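Local coordinates for acyl-CoA dehydrogenase domain protein Tcur3481 (Thermomonospora curvata, PDB 6WY9) that probably works as an FAD-dependent acyl-CoA dehydrogenase, a family of flavoenzymes that oxidise acyl-CoA thioesters, at residues L175-E188 with G199-L211. Sequence-based numbering, arbitrary orientation.
Sequences LFLVDADAPGLSWE and GNLTLDAVPARAL
Val206 is the bump at the middle of this contact, set into the bend that 179-185 makes between two strands. Its CG1 comes up against Ala182 CB at 3.5 Å; the Val206 and Val178 side chains cross at about a right angle, meeting CG1 to CG1, while Val206 CG2 drops onto the Gly184 peptide, 3.1 Å from Gly184 O. Two successive turns, type I over Asp179-Ala182 and type II over Ala182-Leu185, shape this hollow; at Gly184 a side chain would run into Asp204 O. An alanine in place of Val206 lacks CG1 and CG2, and the hollow lined by Val178, Ala182 and Gly184 would probably be left partly unfilled. Beside it the rings of Pro183 and Pro207 lap obliquely, Pro183 CG to Pro207 CD 3.9 Å.

Antiparallel ladders run out from this corner, their registers offset by two residues. In one, Ser186 and Thr202 exchange two backbone bonds, Thr202 N to Ser186 O the shorter at 2.7 Å, and Glu188 and Asn200 do likewise. On the Leu185-Trp187 face, Leu201 CD2 touches both Leu185 CD1, a tight 3.3 Å, and Trp187 CE3; Leu185 reaches it because its CG stands anti to the backbone N (chi1 -177°). In the other, Leu177 and Arg209 exchange backbone bonds, and Leu211 N closes on Leu175 O with an N-H...O angle of 169°. Ala208 CB fills the notch between Phe176 CB and Val178 CG2, 3.7 Å from the latter, and a water bridges Asp179 N and Pro207 O.

The contact belongs to the beta domain of the acyl-CoA dehydrogenase fold, away from the flavin. Strand 144-154 pairs with both 197-203 and 206-210, with a G1 bulge at Ala205-Val206 opposite Leu147; strand 160-169 flanks 172-179, and Leu175 reaches helix 215-248.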
ATOM      1  N   LEU B 175      18.398  -7.628  32.293  1.00 49.14           N
ATOM      2  CA  LEU B 175      17.145  -8.313  32.576  1.00 49.08           C
ATOM      3  C   LEU B 175      17.250  -8.934  33.971  1.00 49.77           C
ATOM      4  O   LEU B 175      18.262  -9.577  34.307  1.00 52.75           O
ATOM      5  CB  LEU B 175      16.833  -9.361  31.479  1.00 48.60           C
ATOM      6  CG  LEU B 175      15.405  -9.914  31.366  1.00 49.07           C
ATOM      7  CD1 LEU B 175      14.416  -8.785  31.081  1.00 46.23           C
ATOM      8  CD2 LEU B 175      15.307 -10.983  30.265  1.00 49.93           C
ATOM      9  N   PHE B 176      16.218  -8.712  34.793  1.00 48.93           N
ATOM     10  CA  PHE B 176      16.254  -9.053  36.215  1.00 51.18           C
ATOM     11  C   PHE B 176      14.996  -9.801  36.603  1.00 52.55           C
ATOM     12  O   PHE B 176      13.896  -9.405  36.208  1.00 53.35           O
ATOM     13  CB  PHE B 176      16.352  -7.802  37.090  1.00 51.66           C
ATOM     14  CG  PHE B 176      17.508  -6.911  36.748  1.00 51.91           C
ATOM     15  CD1 PHE B 176      17.450  -6.058  35.641  1.00 50.35           C
ATOM     16  CD2 PHE B 176      18.640  -6.918  37.545  1.00 52.97           C
ATOM     17  CE1 PHE B 176      18.544  -5.225  35.345  1.00 50.93           C
ATOM     18  CE2 PHE B 176      19.720  -6.114  37.269  1.00 54.12           C
ATOM     19  CZ  PHE B 176      19.672  -5.257  36.175  1.00 53.07           C
ATOM     20  N   LEU B 177      15.157 -10.850  37.413  1.00 52.34           N
ATOM     21  CA  LEU B 177      14.036 -11.630  37.915  1.00 54.79           C
ATOM     22  C   LEU B 177      13.480 -11.023  39.198  1.00 57.31           C
ATOM     23  O   LEU B 177      14.230 -10.715  40.140  1.00 57.19           O
ATOM     24  CB  LEU B 177      14.456 -13.080  38.162  1.00 58.49           C
ATOM     25  CG  LEU B 177      13.293 -14.030  38.462  1.00 61.00           C
ATOM     26  CD1 LEU B 177      13.516 -15.367  37.794  1.00 63.78           C
ATOM     27  CD2 LEU B 177      13.155 -14.209  39.973  1.00 62.69           C
ATOM     28  N   VAL B 178      12.158 -10.898  39.255  1.00 59.80           N
ATOM     29  CA  VAL B 178      11.488 -10.304  40.405  1.00 63.24           C
ATOM     30  C   VAL B 178      10.358 -11.216  40.853  1.00 61.60           C
ATOM     31  O   VAL B 178       9.590 -11.717  40.020  1.00 59.61           O
ATOM     32  CB  VAL B 178      10.951  -8.902  40.054  1.00 64.73           C
ATOM     33  CG1 VAL B 178      10.124  -8.380  41.182  1.00 68.21           C
ATOM     34  CG2 VAL B 178      12.115  -7.968  39.755  1.00 64.76           C
ATOM     35  N   ASP B 179      10.225 -11.401  42.159  1.00 62.30           N
ATOM     36  CA  ASP B 179       9.075 -12.137  42.677  1.00 63.57           C
ATOM     37  C   ASP B 179       7.852 -11.227  42.679  1.00 62.96           C
ATOM     38  O   ASP B 179       7.960 -10.020  42.920  1.00 64.06           O
ATOM     39  CB  ASP B 179       9.377 -12.692  44.076  1.00 67.98           C
ATOM     40  CG  ASP B 179      10.433 -13.786  44.031  1.00 71.24           C
ATOM     41  OD1 ASP B 179      10.509 -14.493  43.003  1.00 71.51           O
ATOM     42  OD2 ASP B 179      11.209 -13.919  44.983  1.00 75.25           O
ATOM     43  N   ALA B 180       6.692 -11.801  42.345  1.00 62.38           N
ATOM     44  CA  ALA B 180       5.477 -10.999  42.198  1.00 62.00           C
ATOM     45  C   ALA B 180       4.990 -10.426  43.520  1.00 66.59           C
ATOM     46  O   ALA B 180       4.163  -9.510  43.504  1.00 68.39           O
ATOM     47  CB  ALA B 180       4.345 -11.825  41.583  1.00 61.18           C
ATOM     48  N   ASP B 181       5.451 -10.975  44.648  1.00 67.82           N
ATOM     49  CA  ASP B 181       5.153 -10.487  45.990  1.00 69.44           C
ATOM     50  C   ASP B 181       6.314  -9.689  46.591  1.00 67.31           C
ATOM     51  O   ASP B 181       6.332  -9.449  47.805  1.00 69.40           O
ATOM     52  CB  ASP B 181       4.792 -11.656  46.905  1.00 75.32           C
ATOM     53  CG  ASP B 181       5.925 -12.659  47.034  1.00 78.86           C
ATOM     54  OD1 ASP B 181       6.915 -12.537  46.279  1.00 78.02           O
ATOM     55  OD2 ASP B 181       5.843 -13.560  47.885  1.00 82.66           O
ATOM     56  N   ALA B 182       7.277  -9.279  45.768  1.00 63.30           N
ATOM     57  CA  ALA B 182       8.436  -8.538  46.260  1.00 64.52           C
ATOM     58  C   ALA B 182       8.009  -7.235  46.939  1.00 66.17           C
ATOM     59  O   ALA B 182       7.071  -6.571  46.474  1.00 67.26           O
ATOM     60  CB  ALA B 182       9.391  -8.221  45.105  1.00 60.33           C
ATOM     61  N   PRO B 183       8.704  -6.804  47.997  1.00 66.69           N
ATOM     62  CA  PRO B 183       8.393  -5.495  48.584  1.00 67.91           C
ATOM     63  C   PRO B 183       8.712  -4.378  47.597  1.00 67.06           C
ATOM     64  O   PRO B 183       9.637  -4.471  46.785  1.00 65.53           O
ATOM     65  CB  PRO B 183       9.285  -5.427  49.834  1.00 71.31           C
ATOM     66  CG  PRO B 183      10.390  -6.386  49.593  1.00 71.02           C
ATOM     67  CD  PRO B 183       9.888  -7.431  48.607  1.00 68.56           C
ATOM     68  N   GLY B 184       7.908  -3.320  47.656  1.00 68.99           N
ATOM     69  CA  GLY B 184       8.051  -2.213  46.727  1.00 68.47           C
ATOM     70  C   GLY B 184       7.444  -2.425  45.353  1.00 65.61           C
ATOM     71  O   GLY B 184       7.560  -1.540  44.494  1.00 65.82           O
ATOM     72  N   LEU B 185       6.794  -3.551  45.102  1.00 62.86           N
ATOM     73  CA  LEU B 185       6.222  -3.822  43.792  1.00 59.78           C
ATOM     74  C   LEU B 185       4.716  -3.632  43.863  1.00 58.13           C
ATOM     75  O   LEU B 185       4.071  -4.173  44.764  1.00 58.74           O
ATOM     76  CB  LEU B 185       6.558  -5.246  43.362  1.00 61.31           C
ATOM     77  CG  LEU B 185       6.104  -5.671  41.987  1.00 62.63           C
ATOM     78  CD1 LEU B 185       7.044  -5.004  40.991  1.00 62.33           C
ATOM     79  CD2 LEU B 185       6.184  -7.175  41.920  1.00 63.65           C
ATOM     80  N   SER B 186       4.141  -2.884  42.923  1.00 56.17           N
ATOM     81  CA  SER B 186       2.683  -2.833  42.893  1.00 57.96           C
ATOM     82  C   SER B 186       2.228  -2.661  41.460  1.00 56.32           C
ATOM     83  O   SER B 186       3.001  -2.228  40.596  1.00 54.80           O
ATOM     84  CB  SER B 186       2.139  -1.713  43.787  1.00 61.99           C
ATOM     85  OG  SER B 186       2.514  -0.448  43.292  1.00 62.71           O
ATOM     86  N   TRP B 187       0.976  -3.020  41.181  1.00 55.78           N
ATOM     87  CA  TRP B 187       0.521  -2.697  39.833  1.00 56.13           C
ATOM     88  C   TRP B 187      -0.941  -2.283  39.821  1.00 55.22           C
ATOM     89  O   TRP B 187      -1.684  -2.483  40.779  1.00 56.42           O
ATOM     90  CB  TRP B 187       0.767  -3.838  38.835  1.00 58.90           C
ATOM     91  CG  TRP B 187       0.125  -5.121  39.158  1.00 65.70           C
ATOM     92  CD1 TRP B 187      -1.142  -5.515  38.809  1.00 67.67           C
ATOM     93  CD2 TRP B 187       0.719  -6.230  39.838  1.00 70.08           C
ATOM     94  NE1 TRP B 187      -1.379  -6.794  39.254  1.00 70.02           N
ATOM     95  CE2 TRP B 187      -0.254  -7.259  39.887  1.00 72.18           C
ATOM     96  CE3 TRP B 187       1.969  -6.455  40.420  1.00 72.93           C
ATOM     97  CZ2 TRP B 187      -0.013  -8.492  40.506  1.00 75.44           C
ATOM     98  CZ3 TRP B 187       2.208  -7.685  41.035  1.00 75.82           C
ATOM     99  CH2 TRP B 187       1.223  -8.685  41.069  1.00 77.22           C
ATOM    100  N   GLU B 188      -1.308  -1.623  38.730  1.00 54.77           N
ATOM    101  CA  GLU B 188      -2.690  -1.310  38.410  1.00 57.27           C
ATOM    102  C   GLU B 188      -3.127  -2.185  37.244  1.00 53.01           C
ATOM    103  O   GLU B 188      -2.479  -2.196  36.190  1.00 50.09           O
ATOM    104  CB  GLU B 188      -2.853   0.167  38.038  1.00 61.85           C
ATOM    105  CG  GLU B 188      -2.679   1.123  39.205  1.00 68.05           C
ATOM    106  CD  GLU B 188      -2.848   2.596  38.823  1.00 71.83           C
ATOM    107  OE1 GLU B 188      -2.790   2.948  37.630  1.00 71.28           O
ATOM    108  OE2 GLU B 188      -3.035   3.413  39.745  1.00 76.01           O
ATOM    109  N   GLY B 199      -0.890  -5.281  33.541  1.00 45.09           N
ATOM    110  CA  GLY B 199      -0.621  -4.508  34.749  1.00 46.17           C
ATOM    111  C   GLY B 199       0.357  -3.375  34.434  1.00 46.17           C
ATOM    112  O   GLY B 199       1.371  -3.603  33.767  1.00 45.52           O
ATOM    113  N   ASN B 200       0.039  -2.147  34.840  1.00 45.91           N
ATOM    114  CA  ASN B 200       1.027  -1.062  34.835  1.00 45.88           C
ATOM    115  C   ASN B 200       1.788  -1.181  36.153  1.00 47.82           C
ATOM    116  O   ASN B 200       1.199  -1.068  37.229  1.00 48.50           O
ATOM    117  CB  ASN B 200       0.368   0.307  34.665  1.00 45.48           C
ATOM    118  CG  ASN B 200      -0.438   0.421  33.353  1.00 43.00           C
ATOM    119  OD1 ASN B 200      -0.088  -0.192  32.348  1.00 41.62           O
ATOM    120  ND2 ASN B 200      -1.505   1.220  33.360  1.00 41.65           N
ATOM    121  N   LEU B 201       3.082  -1.476  36.059  1.00 48.00           N
ATOM    122  CA  LEU B 201       3.897  -1.937  37.174  1.00 51.03           C
ATOM    123  C   LEU B 201       4.656  -0.760  37.790  1.00 51.45           C
ATOM    124  O   LEU B 201       5.319  -0.008  37.064  1.00 50.76           O
ATOM    125  CB  LEU B 201       4.883  -2.980  36.641  1.00 54.09           C
ATOM    126  CG  LEU B 201       5.044  -4.402  37.176  1.00 58.49           C
ATOM    127  CD1 LEU B 201       6.472  -4.887  36.825  1.00 59.32           C
ATOM    128  CD2 LEU B 201       4.733  -4.503  38.699  1.00 60.59           C
ATOM    129  N   THR B 202       4.552  -0.577  39.109  1.00 50.92           N
ATOM    130  CA  THR B 202       5.380   0.402  39.818  1.00 53.50           C
ATOM    131  C   THR B 202       6.396  -0.341  40.677  1.00 53.96           C
ATOM    132  O   THR B 202       6.027  -1.226  41.462  1.00 55.20           O
ATOM    133  CB  THR B 202       4.549   1.361  40.695  1.00 56.20           C
ATOM    134  OG1 THR B 202       3.757   2.225  39.872  1.00 57.93           O
ATOM    135  CG2 THR B 202       5.461   2.248  41.532  1.00 57.48           C
ATOM    136  N   LEU B 203       7.675   0.025  40.541  1.00 53.08           N
ATOM    137  CA  LEU B 203       8.760  -0.597  41.288  1.00 52.62           C
ATOM    138  C   LEU B 203       9.431   0.464  42.145  1.00 55.58           C
ATOM    139  O   LEU B 203       9.995   1.430  41.626  1.00 54.47           O
ATOM    140  CB  LEU B 203       9.777  -1.241  40.346  1.00 51.64           C
ATOM    141  CG  LEU B 203       9.226  -2.302  39.408  1.00 50.19           C
ATOM    142  CD1 LEU B 203       9.110  -1.728  38.031  1.00 49.22           C
ATOM    143  CD2 LEU B 203      10.177  -3.481  39.379  1.00 51.31           C
ATOM    144  N   ASP B 204       9.379   0.294  43.456  1.00 58.54           N
ATOM    145  CA  ASP B 204      10.025   1.251  44.349  1.00 61.29           C
ATOM    146  C   ASP B 204      11.115   0.477  45.091  1.00 60.91           C
ATOM    147  O   ASP B 204      10.847  -0.183  46.102  1.00 60.48           O
ATOM    148  CB  ASP B 204       8.985   1.883  45.254  1.00 66.24           C
ATOM    149  CG  ASP B 204       9.579   2.768  46.310  1.00 72.12           C
ATOM    150  OD1 ASP B 204      10.798   3.047  46.290  1.00 73.14           O
ATOM    151  OD2 ASP B 204       8.794   3.168  47.193  1.00 75.62           O
ATOM    152  N   ALA B 205      12.333   0.534  44.543  1.00 58.83           N
ATOM    153  CA  ALA B 205      13.502  -0.110  45.135  1.00 57.29           C
ATOM    154  C   ALA B 205      13.229  -1.594  45.373  1.00 56.62           C
ATOM    155  O   ALA B 205      13.468  -2.134  46.458  1.00 56.40           O
ATOM    156  CB  ALA B 205      13.918   0.594  46.427  1.00 59.44           C
ATOM    157  N   VAL B 206      12.725  -2.253  44.339  1.00 56.48           N
ATOM    158  CA  VAL B 206      12.259  -3.639  44.453  1.00 57.51           C
ATOM    159  C   VAL B 206      13.464  -4.577  44.410  1.00 56.91           C
ATOM    160  O   VAL B 206      14.281  -4.476  43.486  1.00 56.51           O
ATOM    161  CB  VAL B 206      11.281  -3.978  43.327  1.00 56.47           C
ATOM    162  CG1 VAL B 206      10.845  -5.432  43.462  1.00 58.16           C
ATOM    163  CG2 VAL B 206      10.057  -3.030  43.295  1.00 55.54           C
ATOM    164  N   PRO B 207      13.582  -5.517  45.337  1.00 59.71           N
ATOM    165  CA  PRO B 207      14.687  -6.488  45.266  1.00 59.76           C
ATOM    166  C   PRO B 207      14.607  -7.341  44.007  1.00 58.03           C
ATOM    167  O   PRO B 207      13.522  -7.775  43.592  1.00 56.31           O
ATOM    168  CB  PRO B 207      14.495  -7.330  46.529  1.00 62.54           C
ATOM    169  CG  PRO B 207      13.669  -6.472  47.434  1.00 63.68           C
ATOM    170  CD  PRO B 207      12.768  -5.674  46.553  1.00 60.47           C
ATOM    171  N   ALA B 208      15.768  -7.572  43.387  1.00 57.81           N
ATOM    172  CA  ALA B 208      15.811  -8.355  42.155  1.00 58.61           C
ATOM    173  C   ALA B 208      17.158  -9.034  42.015  1.00 60.88           C
ATOM    174  O   ALA B 208      18.143  -8.645  42.648  1.00 61.62           O
ATOM    175  CB  ALA B 208      15.563  -7.512  40.897  1.00 56.41           C
ATOM    176  N   ARG B 209      17.187 -10.035  41.140  1.00 61.55           N
ATOM    177  CA  ARG B 209      18.381 -10.811  40.842  1.00 64.08           C
ATOM    178  C   ARG B 209      18.614 -10.762  39.344  1.00 60.32           C
ATOM    179  O   ARG B 209      17.675 -10.951  38.564  1.00 57.09           O
ATOM    180  CB  ARG B 209      18.217 -12.262  41.284  1.00 70.45           C
ATOM    181  CG  ARG B 209      17.746 -12.429  42.713  1.00 77.40           C
ATOM    182  CD  ARG B 209      18.829 -11.992  43.674  1.00 84.41           C
ATOM    183  NE  ARG B 209      19.996 -12.866  43.599  1.00 89.41           N
ATOM    184  CZ  ARG B 209      21.021 -12.828  44.451  1.00 93.25           C
ATOM    185  NH1 ARG B 209      21.027 -11.957  45.452  1.00 94.46           N
ATOM    186  NH2 ARG B 209      22.039 -13.666  44.302  1.00 94.82           N
ATOM    187  N   ALA B 210      19.854 -10.519  38.937  1.00 59.62           N
ATOM    188  CA  ALA B 210      20.142 -10.392  37.513  1.00 58.33           C
ATOM    189  C   ALA B 210      20.164 -11.752  36.816  1.00 56.02           C
ATOM    190  O   ALA B 210      20.517 -12.780  37.412  1.00 54.86           O
ATOM    191  CB  ALA B 210      21.482  -9.676  37.309  1.00 60.07           C
ATOM    192  N   LEU B 211      19.762 -11.753  35.541  1.00 55.60           N
ATOM    193  CA  LEU B 211      20.149 -12.801  34.602  1.00 56.47           C
ATOM    194  C   LEU B 211      21.501 -12.426  33.981  1.00 58.40           C
ATOM    195  O   LEU B 211      22.011 -11.319  34.170  1.00 59.32           O
ATOM    196  CB  LEU B 211      19.083 -13.009  33.515  1.00 55.01           C
ATOM    197  CG  LEU B 211      17.814 -13.784  33.877  1.00 55.33           C
ATOM    198  CD1 LEU B 211      17.013 -12.981  34.893  1.00 55.53           C
ATOM    199  CD2 LEU B 211      16.922 -14.101  32.614  1.00 53.92           C
TER
HETATM  200  O   HOH W   1      21.051  -9.121  32.371  1.00 59.14           O
HETATM  201  O   HOH W   2      12.140 -10.240  43.886  1.00 52.82           O